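Meso-diaminopimelate dehydrogenase (Clostridium tetani, PDB 3WGY) probably catalyses the reversible NADP-dependent oxidative deamination of meso-2,6-diaminopimelate, and here, with engineered substitutions, holds 4-methyl-2-oxovalerate. Local coordinates at residues B[88-93]-B[286-291]. The protein carries 6 engineered substitutions. Sequence-based numbering, arbitrary orientation.
Sequences NTVDSF and AYSRAI
Val90 and Ile291 make the main contact: Val90 CG2 lies 3.6 Å from Ile291 CG1, the two side chains crossing at a slant. With Val90 CG1 anti to the backbone N (chi1 167°), CG2 stands anti to the carbonyl carbon and is the branch that meets the helix. The same methyl also touches the helix one turn back, 4.0 Å from Ser288 OG and 4.4 Å from the backbone O of Tyr287. Ile291 divides its branches between two strand residues. CG1, anti to its own carbonyl carbon (chi1 -63°), takes Val90, while CG2 rests 4.2 Å from Asn88 CB. Thr89, between Asn88 and Val90, turns its side chain to the other side of the sheet, against Met106 of helix 99-113, and its OG1 bonds to Ser117 OG. Strand 88-90 and this part of helix 276-296 run nearly antiparallel, at 154°, with their axes 8.9 Å apart. Strands 65-68 and 116-118 flank strand 88-90 in the parallel sheet and widen the apolar floor: Val65 touches Val90 and Ser288, and Leu118 touches Val90, Tyr287 and Ile291. Two polar side chains at the contact find their partners elsewhere. Ser288 OG bonds to Leu284 O within its own helix; Asn88 OD1 accepts Ile116 N of strand 116-118, and its ND2 reaches Asp64 O just ahead of strand 65-68. At strand 88-90, helix 276-296 thus packs on one face of the Rossmann-type sheet and helix 99-113 on the other, and between strand and helix 276-296 the attachment is essentially apolar, resting on shape and burial rather than on directional bonds.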
loop_
_atom_site.group_PDB
_atom_site.type_symbol
_atom_site.label_atom_id
_atom_site.label_comp_id
_atom_site.label_asym_id
_atom_site.label_seq_id
_atom_site.Cartn_x
_atom_site.Cartn_y
_atom_site.Cartn_z
ATOM N N ASN B 88 -5.250 -7.526 -25.417
ATOM C CA ASN B 88 -5.096 -7.742 -23.985
ATOM C C ASN B 88 -5.737 -6.458 -23.488
ATOM O O ASN B 88 -5.480 -5.395 -24.045
ATOM C CB ASN B 88 -3.623 -7.776 -23.592
ATOM C CG ASN B 88 -2.889 -8.948 -24.194
ATOM O OD1 ASN B 88 -3.318 -10.091 -24.071
ATOM N ND2 ASN B 88 -1.765 -8.671 -24.839
ATOM N N THR B 89 -6.570 -6.527 -22.464
ATOM C CA THR B 89 -7.226 -5.308 -22.020
ATOM C C THR B 89 -7.014 -4.909 -20.574
ATOM O O THR B 89 -6.619 -5.720 -19.739
ATOM C CB THR B 89 -8.728 -5.401 -22.238
ATOM O OG1 THR B 89 -9.257 -6.449 -21.413
ATOM C CG2 THR B 89 -9.029 -5.695 -23.700
ATOM N N VAL B 90 -7.286 -3.637 -20.306
ATOM C CA VAL B 90 -7.191 -3.054 -18.979
ATOM C C VAL B 90 -8.427 -2.177 -18.822
ATOM O O VAL B 90 -8.680 -1.307 -19.656
ATOM C CB VAL B 90 -5.926 -2.166 -18.828
ATOM C CG1 VAL B 90 -6.031 -1.322 -17.561
ATOM C CG2 VAL B 90 -4.676 -3.035 -18.766
ATOM N N ASP B 91 -9.211 -2.415 -17.775
ATOM C CA ASP B 91 -10.397 -1.599 -17.542
ATOM C C ASP B 91 -10.541 -1.231 -16.068
ATOM O O ASP B 91 -9.845 -1.774 -15.202
ATOM C CB ASP B 91 -11.670 -2.305 -18.028
ATOM C CG ASP B 91 -12.065 -3.486 -17.159
ATOM O OD1 ASP B 91 -12.121 -3.330 -15.920
ATOM O OD2 ASP B 91 -12.340 -4.573 -17.720
ATOM N N SER B 92 -11.454 -0.311 -15.785
ATOM C CA SER B 92 -11.677 0.142 -14.419
ATOM C C SER B 92 -13.109 -0.122 -13.972
ATOM O O SER B 92 -13.675 0.649 -13.196
ATOM C CB SER B 92 -11.375 1.633 -14.330
ATOM O OG SER B 92 -12.126 2.333 -15.310
ATOM N N PHE B 93 -13.691 -1.205 -14.482
ATOM C CA PHE B 93 -15.059 -1.600 -14.143
ATOM C C PHE B 93 -15.230 -1.359 -12.644
ATOM O O PHE B 93 -14.567 -2.004 -11.836
ATOM C CB PHE B 93 -15.239 -3.080 -14.501
ATOM C CG PHE B 93 -16.655 -3.567 -14.419
ATOM C CD1 PHE B 93 -17.189 -4.004 -13.207
ATOM C CD2 PHE B 93 -17.455 -3.605 -15.556
ATOM C CE1 PHE B 93 -18.500 -4.475 -13.133
ATOM C CE2 PHE B 93 -18.770 -4.075 -15.489
ATOM C CZ PHE B 93 -19.289 -4.511 -14.278
ATOM N N ALA B 286 -0.052 2.660 -15.495
ATOM C CA ALA B 286 0.933 1.850 -14.785
ATOM C C ALA B 286 0.603 0.365 -14.897
ATOM O O ALA B 286 1.491 -0.470 -15.129
ATOM C CB ALA B 286 1.001 2.257 -13.330
ATOM N N TYR B 287 -0.674 0.036 -14.728
ATOM C CA TYR B 287 -1.105 -1.350 -14.824
ATOM C C TYR B 287 -0.994 -1.890 -16.250
ATOM O O TYR B 287 -0.951 -3.102 -16.455
ATOM C CB TYR B 287 -2.522 -1.505 -14.275
ATOM C CG TYR B 287 -2.505 -1.806 -12.790
ATOM C CD1 TYR B 287 -2.296 -3.107 -12.329
ATOM C CD2 TYR B 287 -2.577 -0.779 -11.849
ATOM C CE1 TYR B 287 -2.147 -3.381 -10.968
ATOM C CE2 TYR B 287 -2.430 -1.040 -10.481
ATOM C CZ TYR B 287 -2.208 -2.342 -10.051
ATOM O OH TYR B 287 -1.993 -2.601 -8.716
ATOM N N SER B 288 -0.927 -0.993 -17.231
ATOM C CA SER B 288 -0.769 -1.418 -18.619
ATOM C C SER B 288 0.617 -2.018 -18.764
ATOM O O SER B 288 0.808 -2.986 -19.497
ATOM C CB SER B 288 -0.910 -0.240 -19.582
ATOM O OG SER B 288 -2.276 0.036 -19.808
ATOM N N ARG B 289 1.583 -1.433 -18.061
ATOM C CA ARG B 289 2.949 -1.928 -18.110
ATOM C C ARG B 289 2.975 -3.347 -17.559
ATOM O O ARG B 289 3.660 -4.214 -18.096
ATOM C CB ARG B 289 3.888 -1.041 -17.283
ATOM C CG ARG B 289 5.333 -1.541 -17.292
ATOM C CD ARG B 289 6.298 -0.603 -16.583
ATOM N NE ARG B 289 6.356 0.725 -17.194
ATOM C CZ ARG B 289 5.699 1.789 -16.752
ATOM N NH1 ARG B 289 4.917 1.699 -15.679
ATOM N NH2 ARG B 289 5.819 2.944 -17.388
ATOM N N ALA B 290 2.219 -3.577 -16.486
ATOM C CA ALA B 290 2.160 -4.890 -15.853
ATOM C C ALA B 290 1.493 -5.936 -16.736
ATOM O O ALA B 290 1.945 -7.080 -16.798
ATOM C CB ALA B 290 1.421 -4.800 -14.530
ATOM N N ILE B 291 0.404 -5.553 -17.397
ATOM C CA ILE B 291 -0.310 -6.483 -18.262
ATOM C C ILE B 291 0.550 -6.849 -19.460
ATOM O O ILE B 291 0.568 -8.000 -19.896
ATOM C CB ILE B 291 -1.642 -5.884 -18.744
ATOM C CG1 ILE B 291 -2.543 -5.629 -17.535
ATOM C CG2 ILE B 291 -2.320 -6.831 -19.718
ATOM C CD1 ILE B 291 -2.706 -6.831 -16.623
#